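Local atomic coordinates of transcriptional regulator (Streptococcus thermophilus LMD-9, PDB entry 5JUF), a protein that probably activates transcription of competence genes as an RNPP-family quorum sensor, pairing a helix-turn-helix DNA-binding domain with a tetratricopeptide-type helical domain. Residues 84-89 with 203-208. Sequence-based numbering, arbitrary orientation.
Sequences RLIKFP and NIVLFN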
loop_
_atom_site.group_PDB
_atom_site.type_symbol
_atom_site.label_atom_id
_atom_site.label_comp_id
_atom_site.label_asym_id
_atom_site.label_seq_id
_atom_site.Cartn_x
_atom_site.Cartn_y
_atom_site.Cartn_z
ATOM N N ARG A 84 -9.042 11.090 -3.583
ATOM C CA ARG A 84 -8.661 11.891 -4.741
ATOM C C ARG A 84 -7.180 11.735 -5.063
ATOM O O ARG A 84 -6.802 11.631 -6.236
ATOM C CB ARG A 84 -8.991 13.365 -4.517
ATOM C CG ARG A 84 -8.472 14.266 -5.632
ATOM C CD ARG A 84 -9.116 15.642 -5.586
ATOM N NE ARG A 84 -8.349 16.621 -4.818
ATOM C CZ ARG A 84 -7.577 17.559 -5.362
ATOM N NH1 ARG A 84 -6.930 18.420 -4.587
ATOM N NH2 ARG A 84 -7.457 17.640 -6.682
ATOM N N LEU A 85 -6.321 11.710 -4.046
ATOM C CA LEU A 85 -4.901 11.683 -4.371
ATOM C C LEU A 85 -4.434 10.282 -4.771
ATOM O O LEU A 85 -3.489 10.149 -5.557
ATOM C CB LEU A 85 -4.081 12.251 -3.204
ATOM C CG LEU A 85 -3.899 11.513 -1.883
ATOM C CD1 LEU A 85 -2.840 10.413 -2.003
ATOM C CD2 LEU A 85 -3.507 12.513 -0.801
ATOM N N ILE A 86 -5.083 9.230 -4.271
ATOM C CA ILE A 86 -4.772 7.891 -4.767
ATOM C C ILE A 86 -5.202 7.742 -6.223
ATOM O O ILE A 86 -4.499 7.120 -7.032
ATOM C CB ILE A 86 -5.408 6.821 -3.859
ATOM C CG1 ILE A 86 -4.641 6.767 -2.534
ATOM C CG2 ILE A 86 -5.394 5.443 -4.550
ATOM C CD1 ILE A 86 -5.331 6.037 -1.431
ATOM N N LYS A 87 -6.338 8.332 -6.596
ATOM C CA LYS A 87 -6.783 8.273 -7.980
ATOM C C LYS A 87 -6.089 9.302 -8.864
ATOM O O LYS A 87 -6.434 9.403 -10.042
ATOM C CB LYS A 87 -8.307 8.444 -8.061
ATOM C CG LYS A 87 -9.075 7.435 -7.196
ATOM C CD LYS A 87 -10.564 7.451 -7.473
ATOM C CE LYS A 87 -11.235 8.679 -6.882
ATOM N NZ LYS A 87 -12.733 8.599 -7.002
ATOM N N PHE A 88 -5.130 10.062 -8.329
ATOM C CA PHE A 88 -4.395 11.043 -9.116
ATOM C C PHE A 88 -3.153 10.393 -9.728
ATOM O O PHE A 88 -2.159 10.174 -9.028
ATOM C CB PHE A 88 -3.998 12.244 -8.257
ATOM C CG PHE A 88 -3.281 13.328 -9.032
ATOM C CD1 PHE A 88 -3.975 14.159 -9.896
ATOM C CD2 PHE A 88 -1.918 13.499 -8.910
ATOM C CE1 PHE A 88 -3.314 15.154 -10.616
ATOM C CE2 PHE A 88 -1.256 14.489 -9.623
ATOM C CZ PHE A 88 -1.954 15.314 -10.471
ATOM N N PRO A 89 -3.165 10.060 -11.016
ATOM C CA PRO A 89 -2.014 9.366 -11.600
ATOM C C PRO A 89 -0.906 10.341 -11.969
ATOM O O PRO A 89 -1.151 11.409 -12.536
ATOM C CB PRO A 89 -2.609 8.698 -12.846
ATOM C CG PRO A 89 -3.684 9.647 -13.274
ATOM C CD PRO A 89 -4.237 10.275 -12.005
ATOM N N ASN A 203 -8.853 -0.795 -6.161
ATOM C CA ASN A 203 -8.369 -1.464 -7.360
ATOM C C ASN A 203 -7.096 -0.822 -7.891
ATOM O O ASN A 203 -6.223 -1.517 -8.421
ATOM C CB ASN A 203 -9.463 -1.460 -8.435
ATOM C CG ASN A 203 -10.650 -2.319 -8.053
ATOM O OD1 ASN A 203 -10.601 -3.052 -7.064
ATOM N ND2 ASN A 203 -11.719 -2.251 -8.849
ATOM N N ILE A 204 -6.986 0.508 -7.794
ATOM C CA ILE A 204 -5.774 1.185 -8.254
ATOM C C ILE A 204 -4.582 0.758 -7.411
ATOM O O ILE A 204 -3.509 0.435 -7.933
ATOM C CB ILE A 204 -5.970 2.714 -8.226
ATOM C CG1 ILE A 204 -6.871 3.142 -9.382
ATOM C CG2 ILE A 204 -4.619 3.431 -8.304
ATOM C CD1 ILE A 204 -7.324 4.578 -9.305
ATOM N N VAL A 205 -4.759 0.736 -6.088
ATOM C CA VAL A 205 -3.671 0.316 -5.209
ATOM C C VAL A 205 -3.321 -1.141 -5.463
ATOM O O VAL A 205 -2.144 -1.505 -5.551
ATOM C CB VAL A 205 -4.046 0.554 -3.735
ATOM C CG1 VAL A 205 -3.028 -0.117 -2.831
ATOM C CG2 VAL A 205 -4.114 2.056 -3.445
ATOM N N LEU A 206 -4.340 -1.993 -5.596
ATOM C CA LEU A 206 -4.111 -3.383 -5.974
ATOM C C LEU A 206 -3.341 -3.480 -7.294
ATOM O O LEU A 206 -2.384 -4.254 -7.411
ATOM C CB LEU A 206 -5.455 -4.112 -6.069
ATOM C CG LEU A 206 -5.437 -5.579 -6.515
ATOM C CD1 LEU A 206 -4.586 -6.417 -5.544
ATOM C CD2 LEU A 206 -6.848 -6.144 -6.641
ATOM N N PHE A 207 -3.742 -2.689 -8.301
ATOM C CA PHE A 207 -3.062 -2.741 -9.597
ATOM C C PHE A 207 -1.584 -2.405 -9.454
ATOM O O PHE A 207 -0.714 -3.085 -10.019
ATOM C CB PHE A 207 -3.713 -1.782 -10.598
ATOM C CG PHE A 207 -3.040 -1.789 -11.950
ATOM C CD1 PHE A 207 -3.406 -2.724 -12.909
ATOM C CD2 PHE A 207 -2.030 -0.881 -12.247
ATOM C CE1 PHE A 207 -2.790 -2.751 -14.154
ATOM C CE2 PHE A 207 -1.391 -0.910 -13.494
ATOM C CZ PHE A 207 -1.770 -1.855 -14.439
ATOM N N ASN A 208 -1.283 -1.347 -8.714
ATOM C CA ASN A 208 0.110 -0.959 -8.546
ATOM C C ASN A 208 0.903 -2.034 -7.803
ATOM O O ASN A 208 2.079 -2.261 -8.107
ATOM C CB ASN A 208 0.174 0.400 -7.843
ATOM C CG ASN A 208 -0.289 1.536 -8.758
ATOM O OD1 ASN A 208 -0.201 1.422 -9.979
ATOM N ND2 ASN A 208 -0.783 2.619 -8.177
#
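Within the tetratricopeptide-type helical domain of this regulator, the last residue of helix 76-86, Ile-86, and Lys-87 just after it pack on Ile-204 and Val-205 of helix 200-219. The closest approach joins two methyl groups, Ile-86 CG2 and Val-205 CG2, 3.8 Å apart, with the two side chains set obliquely to each other. The first torsion of Ile-86 (chi1 -72°) turns CG2 opposite the backbone N and thereby onto the valine. The same methyl lies 4.3 Å from Ile-204 CG2, so it meets both neighbouring residues of the helix. The CB of Ile-204 points toward 84-89; its CG2 reaches Ile-86 O at 3.9 Å, while its CD1 comes within 4.0 Å of Lys-87 CG. These last two side chains cross at about a right angle, and only the aliphatic base of the lysine takes part, since the chain bends at chi3 (-74°) and carries NZ off from helix 200-219. No hydrogen bond crosses; apart from a methyl set against the carbonyl of Ile-86, the contacts are aliphatic, and the buried surface is a modest 161 Å². Val-205 also touches Leu-163 and Leu-164 of helix 160-173. Helix 76-86 thus meets its sequence neighbour, helix 94-111, through Leu-85 on Ile-104, and the distant helix 200-219 through Ile-86, helix-on-helix packing consistent with an all-helical TPR-type fold.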